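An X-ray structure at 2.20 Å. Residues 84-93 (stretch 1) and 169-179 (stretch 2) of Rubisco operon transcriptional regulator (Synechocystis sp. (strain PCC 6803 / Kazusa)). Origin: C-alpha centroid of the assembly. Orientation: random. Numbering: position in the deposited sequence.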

# COMPACT_ATOMS: atom_id res chain seq x y z
N LEU A 84 0.75 5.34 -17.00
CA LEU A 84 -0.11 6.04 -16.05
C LEU A 84 -1.38 6.53 -16.75
O LEU A 84 -1.33 7.17 -17.81
CB LEU A 84 0.62 7.25 -15.51
CG LEU A 84 1.99 7.05 -14.89
CD1 LEU A 84 2.40 8.34 -14.18
CD2 LEU A 84 2.07 5.90 -13.90
N VAL A 85 -2.53 6.22 -16.20
CA VAL A 85 -3.77 6.54 -16.89
C VAL A 85 -4.72 7.32 -15.98
O VAL A 85 -4.61 7.26 -14.75
CB VAL A 85 -4.48 5.25 -17.40
CG1 VAL A 85 -3.69 4.58 -18.51
CG2 VAL A 85 -4.74 4.26 -16.26
N VAL A 86 -5.68 7.98 -16.63
CA VAL A 86 -6.76 8.66 -15.94
C VAL A 86 -7.87 7.69 -15.51
O VAL A 86 -8.48 7.01 -16.32
CB VAL A 86 -7.33 9.83 -16.77
CG1 VAL A 86 -8.45 10.52 -16.02
CG2 VAL A 86 -6.23 10.85 -17.08
N ILE A 87 -8.14 7.67 -14.21
CA ILE A 87 -9.13 6.81 -13.66
C ILE A 87 -10.25 7.62 -13.07
O ILE A 87 -10.02 8.62 -12.38
CB ILE A 87 -8.53 5.92 -12.58
CG1 ILE A 87 -7.42 5.06 -13.22
CG2 ILE A 87 -9.62 5.03 -11.96
CD1 ILE A 87 -6.47 4.49 -12.21
N ALA A 88 -11.46 7.18 -13.35
CA ALA A 88 -12.63 7.79 -12.77
C ALA A 88 -13.62 6.72 -12.34
O ALA A 88 -13.38 5.51 -12.50
CB ALA A 88 -13.29 8.74 -13.76
N ARG A 89 -14.73 7.16 -11.76
CA ARG A 89 -15.77 6.22 -11.53
C ARG A 89 -16.59 6.13 -12.77
O ARG A 89 -16.65 7.07 -13.55
CB ARG A 89 -16.58 6.61 -10.33
CG ARG A 89 -17.46 5.45 -9.86
CD ARG A 89 -18.01 5.73 -8.50
NE ARG A 89 -19.09 6.73 -8.61
CZ ARG A 89 -19.76 7.19 -7.55
NH1 ARG A 89 -19.44 6.74 -6.35
NH2 ARG A 89 -20.72 8.11 -7.70
N ARG A 90 -17.22 4.98 -12.96
CA ARG A 90 -17.93 4.66 -14.19
C ARG A 90 -19.19 5.54 -14.45
O ARG A 90 -19.69 5.57 -15.54
CB ARG A 90 -18.31 3.16 -14.18
CG ARG A 90 -19.33 2.79 -13.11
CD ARG A 90 -19.44 1.29 -12.85
NE ARG A 90 -19.97 0.55 -13.99
CZ ARG A 90 -20.00 -0.78 -14.09
NH1 ARG A 90 -20.51 -1.34 -15.18
NH2 ARG A 90 -19.53 -1.56 -13.11
N ASP A 91 -19.68 6.28 -13.46
CA ASP A 91 -20.81 7.19 -13.69
C ASP A 91 -20.27 8.57 -14.09
O ASP A 91 -21.02 9.53 -14.30
CB ASP A 91 -21.69 7.28 -12.42
CG ASP A 91 -20.89 7.72 -11.17
OD1 ASP A 91 -19.61 7.67 -11.12
OD2 ASP A 91 -21.56 8.10 -10.21
N HIS A 92 -18.96 8.68 -14.24
CA HIS A 92 -18.44 9.97 -14.62
C HIS A 92 -19.02 10.28 -15.99
O HIS A 92 -19.13 9.40 -16.81
CB HIS A 92 -16.93 9.93 -14.65
CG HIS A 92 -16.29 11.27 -14.75
ND1 HIS A 92 -16.12 11.92 -15.95
CD2 HIS A 92 -15.73 12.06 -13.81
CE1 HIS A 92 -15.50 13.07 -15.74
NE2 HIS A 92 -15.23 13.17 -14.45
N PRO A 93 -19.35 11.55 -16.25
CA PRO A 93 -19.96 11.97 -17.55
C PRO A 93 -19.13 11.70 -18.79
O PRO A 93 -19.68 11.62 -19.91
CB PRO A 93 -20.14 13.50 -17.38
CG PRO A 93 -20.23 13.69 -15.90
CD PRO A 93 -19.36 12.66 -15.26
N ALA A 169 -14.69 -7.88 -11.58
CA ALA A 169 -16.07 -8.09 -11.23
C ALA A 169 -16.80 -6.74 -11.25
O ALA A 169 -16.83 -6.07 -12.30
CB ALA A 169 -16.14 -8.77 -9.85
N ARG A 170 -17.37 -6.36 -10.11
CA ARG A 170 -18.07 -5.09 -9.96
C ARG A 170 -17.07 -3.98 -9.70
O ARG A 170 -17.12 -3.35 -8.64
CB ARG A 170 -19.08 -5.19 -8.79
CG ARG A 170 -19.92 -3.93 -8.51
CD ARG A 170 -20.94 -3.67 -9.60
NE ARG A 170 -21.08 -2.26 -9.89
CZ ARG A 170 -21.86 -1.77 -10.86
NH1 ARG A 170 -21.91 -0.45 -11.05
NH2 ARG A 170 -22.57 -2.57 -11.65
N SER A 171 -16.15 -3.74 -10.64
CA SER A 171 -15.29 -2.60 -10.47
C SER A 171 -16.03 -1.35 -10.95
O SER A 171 -16.56 -1.26 -12.04
CB SER A 171 -13.94 -2.71 -11.14
OG SER A 171 -13.12 -1.64 -10.66
N GLU A 172 -16.02 -0.38 -10.06
CA GLU A 172 -16.60 0.92 -10.27
C GLU A 172 -15.69 1.83 -11.09
O GLU A 172 -16.12 2.88 -11.55
CB GLU A 172 -16.81 1.53 -8.87
CG GLU A 172 -17.96 0.89 -8.10
CD GLU A 172 -19.29 1.37 -8.66
OE1 GLU A 172 -19.86 2.21 -8.02
OE2 GLU A 172 -19.71 0.97 -9.76
N LEU A 173 -14.44 1.40 -11.28
CA LEU A 173 -13.39 2.24 -11.83
C LEU A 173 -13.32 2.07 -13.32
O LEU A 173 -13.59 1.04 -13.83
CB LEU A 173 -12.04 1.85 -11.25
CG LEU A 173 -12.01 1.89 -9.76
CD1 LEU A 173 -10.55 1.61 -9.39
CD2 LEU A 173 -12.51 3.24 -9.26
N THR A 174 -12.90 3.11 -14.00
CA THR A 174 -12.86 3.10 -15.43
C THR A 174 -11.73 4.02 -15.86
O THR A 174 -11.41 4.99 -15.15
CB THR A 174 -14.23 3.60 -15.99
OG1 THR A 174 -14.26 3.42 -17.39
CG2 THR A 174 -14.43 5.09 -15.76
N ILE A 175 -11.13 3.72 -17.00
CA ILE A 175 -10.11 4.57 -17.60
C ILE A 175 -10.77 5.57 -18.52
O ILE A 175 -11.52 5.18 -19.42
CB ILE A 175 -9.07 3.76 -18.37
CG1 ILE A 175 -8.23 2.96 -17.38
CG2 ILE A 175 -8.14 4.66 -19.14
CD1 ILE A 175 -7.53 1.76 -17.96
N LEU A 176 -10.54 6.87 -18.27
CA LEU A 176 -10.98 7.89 -19.20
C LEU A 176 -9.93 8.07 -20.32
O LEU A 176 -8.71 8.25 -20.06
CB LEU A 176 -11.18 9.19 -18.47
CG LEU A 176 -12.24 9.20 -17.35
CD1 LEU A 176 -12.34 10.61 -16.80
CD2 LEU A 176 -13.60 8.72 -17.85
N ASP A 177 -10.41 8.04 -21.56
CA ASP A 177 -9.54 8.10 -22.78
C ASP A 177 -9.19 9.53 -23.10
O ASP A 177 -9.68 10.09 -24.07
CB ASP A 177 -10.26 7.45 -23.98
CG ASP A 177 -9.38 7.43 -25.26
OD1 ASP A 177 -8.12 7.37 -25.16
OD2 ASP A 177 -9.95 7.48 -26.37
N ILE A 178 -8.38 10.11 -22.24
CA ILE A 178 -7.99 11.47 -22.31
C ILE A 178 -6.75 11.56 -23.17
O ILE A 178 -5.89 10.71 -23.04
CB ILE A 178 -7.58 12.01 -20.93
CG1 ILE A 178 -8.61 11.72 -19.85
CG2 ILE A 178 -7.26 13.50 -21.04
CD1 ILE A 178 -10.00 12.29 -20.08
N ASP A 179 -6.67 12.60 -24.01
CA ASP A 179 -5.48 12.88 -24.82
C ASP A 179 -4.29 13.08 -23.90
O ASP A 179 -4.43 13.60 -22.78
CB ASP A 179 -5.62 14.17 -25.61
CG ASP A 179 -6.61 14.08 -26.80
OD1 ASP A 179 -6.98 12.96 -27.21
OD2 ASP A 179 -6.97 15.16 -27.31
O HOH W 1 -6.23 7.82 -19.43

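Residues 84-89 form a strand that pairs antiparallel with the strand beginning at Leu-173, and backbone hydrogen bonds supply the framework. Ala-88 N donates to Thr-174 O (2.8 Å) and Thr-174 N returns a bond to Ala-88 O (2.9 Å), closing the ring typical of a hydrogen-bonded antiparallel pair. Leu-176 N donates to Val-86 O at 2.8 Å, but the reciprocal link is made by a water, which accepts from Val-86 N (2.9 Å) and donates to Leu-176 O (2.6 Å). Past the strand, Arg-90 N reaches Glu-172 O at 2.8 Å. The carbonyls also receive CA-H...O contacts, such as Ile-175 CA to Val-86 O at 3.2 Å.

The contact buries 739 Å², summed over both stretches. On the face carrying Val-86, Ala-88, Thr-174 and Leu-176, all but Thr-174 are buried, which suits apolar side chains. Ala-88 has only a methyl, and this CB packs 3.7 Å from Leu-176 CD1; Thr-174, partly exposed, can keep a hydroxyl while its methyl CG2 comes 4.3 Å from Ala-88 CB. Leu-176 CD1 also lies over the face of the His-92 ring, 4.2 Å from its centroid, in a CH-pi contact. Val-86 CG1 lies 3.9 Å from Leu-176 CB, and both Val-86 methyls approach Ile-178 CG1, CG2 closer at 3.8 Å. Ile-87 and Ile-175 point to the other face, where Ile-175 CG1 gives Val-85 CG2 an apolar partner at 3.9 Å.

Charged groups gather at the exposed end. The long side chain of Arg-90 carries its guanidinium flat onto that of Arg-170, centres 3.9 Å apart and planes at 15°. Glu-172 offsets the like charges: Glu-172 OE2 bridges to Arg-170 NH1 at 2.9 Å and lies 4.2 Å from Arg-90 NH2, beyond salt-bridge range. Arg-170 is poorly ordered, so this stack is less sharply defined than the strands.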